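Local coordinates for protein DNA alpha-glucosyltransferase (Enterobacteria phage T4, PDB 1YA6) that belongs to the GT-B clan of glycosyltransferases as a phage DNA alpha-glucosyltransferase, here bound to nucleic acid and uridine-5'-diphosphate, at residues Glu254-Arg259 / Pro271-Asp276. Numbering follows the deposited sequence.
Sequences EYYGNR and PAQILD
One face of the Tyr-255 ring looks onto the carbonyl oxygen of Ile-274, which stands 4.0 Å above the ring plane and is displaced toward the rim. The same oxygen lies at the edge of the Tyr-256 ring, near its plane, so the two tyrosines of 254-256 flank one carbonyl of the neighbouring strand. The two strands are a parallel pair at the border of a Rossmann-like sheet of this GT-B protein, with 253-256 outermost and 272-275 also bonded to strand 231-235. Backbone bonds zip them together: Glu-254 N donates to Ala-272 O, Ile-274 N returns a straight bond to Glu-254 O, and Tyr-256 N reaches Ile-274 O at 2.8 Å. Beyond these, Asp-276 N to Tyr-256 O is weak, at 3.4 Å, where the strands end.

On the sheet face of Tyr-255, CE1 of this ring touches CG2 of Ile-274 at 3.6 Å, the two side chains crossing at about a right angle. The Tyr-255 hydroxyl is hydrogen-bonded to Leu-237 O, and its ring meets Phe-243. The other face carries Glu-254, Tyr-256, Gln-273 and Leu-275. Glu-254, its chain extended beyond CG, brings CD to 3.8 Å from Pro-271 CG, where its carboxylate end meets CG and CD of the proline.

Asn-258, beyond its strand, sets OD1 3.7 Å from CD1 of Leu-275; its side chain comes to about 7 Å from the bound uridine-5'-diphosphate, too far for direct contact. A water joins the two segments there, accepting from Asn-258 N and donating to Asp-276 OD2 at 3.1 Å.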
loop_
_atom_site.group_PDB
_atom_site.type_symbol
_atom_site.label_atom_id
_atom_site.label_comp_id
_atom_site.label_asym_id
_atom_site.label_seq_id
_atom_site.Cartn_x
_atom_site.Cartn_y
_atom_site.Cartn_z
ATOM N N GLU C 254 -5.092 -24.097 1.069
ATOM C CA GLU C 254 -6.471 -24.275 0.592
ATOM C C GLU C 254 -6.882 -22.918 0.021
ATOM O O GLU C 254 -6.874 -21.916 0.728
ATOM C CB GLU C 254 -7.399 -24.674 1.748
ATOM C CG GLU C 254 -7.350 -26.160 2.127
ATOM C CD GLU C 254 -7.878 -26.430 3.539
ATOM O OE1 GLU C 254 -8.173 -27.603 3.864
ATOM O OE2 GLU C 254 -7.984 -25.466 4.333
ATOM N N TYR C 255 -7.242 -22.889 -1.257
ATOM C CA TYR C 255 -7.585 -21.634 -1.929
ATOM C C TYR C 255 -9.066 -21.234 -1.953
ATOM O O TYR C 255 -9.934 -22.054 -2.260
ATOM C CB TYR C 255 -7.058 -21.675 -3.372
ATOM C CG TYR C 255 -6.660 -20.324 -3.920
ATOM C CD1 TYR C 255 -5.416 -19.773 -3.628
ATOM C CD2 TYR C 255 -7.534 -19.588 -4.713
ATOM C CE1 TYR C 255 -5.048 -18.521 -4.115
ATOM C CE2 TYR C 255 -7.180 -18.335 -5.204
ATOM C CZ TYR C 255 -5.936 -17.809 -4.902
ATOM O OH TYR C 255 -5.573 -16.580 -5.403
ATOM N N TYR C 256 -9.337 -19.961 -1.650
ATOM C CA TYR C 256 -10.698 -19.421 -1.649
ATOM C C TYR C 256 -10.798 -18.121 -2.424
ATOM O O TYR C 256 -9.825 -17.376 -2.546
ATOM C CB TYR C 256 -11.189 -19.122 -0.232
ATOM C CG TYR C 256 -11.035 -20.258 0.730
ATOM C CD1 TYR C 256 -9.821 -20.477 1.381
ATOM C CD2 TYR C 256 -12.090 -21.145 0.964
ATOM C CE1 TYR C 256 -9.653 -21.552 2.239
ATOM C CE2 TYR C 256 -11.936 -22.227 1.818
ATOM C CZ TYR C 256 -10.714 -22.430 2.451
ATOM O OH TYR C 256 -10.530 -23.526 3.263
ATOM N N GLY C 257 -11.999 -17.861 -2.932
ATOM C CA GLY C 257 -12.279 -16.634 -3.650
ATOM C C GLY C 257 -13.104 -15.783 -2.691
ATOM O O GLY C 257 -13.534 -16.278 -1.647
ATOM N N ASN C 258 -13.338 -14.518 -3.024
ATOM C CA ASN C 258 -14.104 -13.649 -2.135
ATOM C C ASN C 258 -15.524 -14.119 -1.831
ATOM O O ASN C 258 -16.073 -13.803 -0.772
ATOM C CB ASN C 258 -14.148 -12.234 -2.697
ATOM C CG ASN C 258 -12.902 -11.454 -2.384
ATOM O OD1 ASN C 258 -12.516 -11.321 -1.223
ATOM N ND2 ASN C 258 -12.266 -10.926 -3.415
ATOM N N ARG C 259 -16.119 -14.868 -2.755
ATOM C CA ARG C 259 -17.478 -15.366 -2.563
ATOM C C ARG C 259 -17.485 -16.682 -1.787
ATOM O O ARG C 259 -18.524 -17.103 -1.269
ATOM C CB ARG C 259 -18.161 -15.530 -3.920
ATOM C CG ARG C 259 -18.395 -14.202 -4.629
ATOM C CD ARG C 259 -18.450 -14.373 -6.137
ATOM N NE ARG C 259 -19.537 -15.251 -6.563
ATOM C CZ ARG C 259 -19.643 -15.764 -7.786
ATOM N NH1 ARG C 259 -18.725 -15.487 -8.707
ATOM N NH2 ARG C 259 -20.665 -16.555 -8.094
ATOM N N PRO C 271 -3.840 -26.211 7.030
ATOM C CA PRO C 271 -2.821 -25.553 6.215
ATOM C C PRO C 271 -3.255 -24.110 5.993
ATOM O O PRO C 271 -4.424 -23.771 6.218
ATOM C CB PRO C 271 -2.842 -26.369 4.932
ATOM C CG PRO C 271 -4.302 -26.635 4.767
ATOM C CD PRO C 271 -4.749 -27.010 6.185
ATOM N N ALA C 272 -2.321 -23.272 5.554
ATOM C CA ALA C 272 -2.615 -21.869 5.295
ATOM C C ALA C 272 -3.823 -21.693 4.365
ATOM O O ALA C 272 -3.906 -22.309 3.293
ATOM C CB ALA C 272 -1.388 -21.183 4.700
ATOM N N GLN C 273 -4.767 -20.860 4.797
ATOM C CA GLN C 273 -5.957 -20.578 4.003
ATOM C C GLN C 273 -5.569 -19.349 3.187
ATOM O O GLN C 273 -5.127 -18.339 3.743
ATOM C CB GLN C 273 -7.165 -20.256 4.898
ATOM C CG GLN C 273 -7.529 -21.311 5.969
ATOM C CD GLN C 273 -7.748 -22.716 5.407
ATOM O OE1 GLN C 273 -6.837 -23.555 5.425
ATOM N NE2 GLN C 273 -8.951 -22.976 4.906
ATOM N N ILE C 274 -5.727 -19.442 1.873
ATOM C CA ILE C 274 -5.351 -18.356 0.992
ATOM C C ILE C 274 -6.542 -17.733 0.289
ATOM O O ILE C 274 -7.321 -18.412 -0.377
ATOM C CB ILE C 274 -4.338 -18.851 -0.084
ATOM C CG1 ILE C 274 -3.236 -19.685 0.584
ATOM C CG2 ILE C 274 -3.731 -17.659 -0.840
ATOM C CD1 ILE C 274 -2.544 -18.997 1.751
ATOM N N LEU C 275 -6.668 -16.424 0.435
ATOM C CA LEU C 275 -7.747 -15.689 -0.203
ATOM C C LEU C 275 -7.064 -14.885 -1.301
ATOM O O LEU C 275 -5.964 -14.376 -1.073
ATOM C CB LEU C 275 -8.398 -14.769 0.829
ATOM C CG LEU C 275 -9.364 -13.688 0.362
ATOM C CD1 LEU C 275 -10.478 -14.294 -0.451
ATOM C CD2 LEU C 275 -9.902 -12.964 1.571
ATOM N N ASP C 276 -7.668 -14.780 -2.486
ATOM C CA ASP C 276 -7.023 -14.007 -3.546
ATOM C C ASP C 276 -7.343 -12.523 -3.443
ATOM O O ASP C 276 -7.714 -12.037 -2.368
ATOM C CB ASP C 276 -7.383 -14.536 -4.938
ATOM C CG ASP C 276 -8.815 -14.281 -5.318
ATOM O OD1 ASP C 276 -9.172 -14.586 -6.484
ATOM O OD2 ASP C 276 -9.575 -13.778 -4.460
HETATM O O HOH W 1 -12.419 -13.739 -5.747
#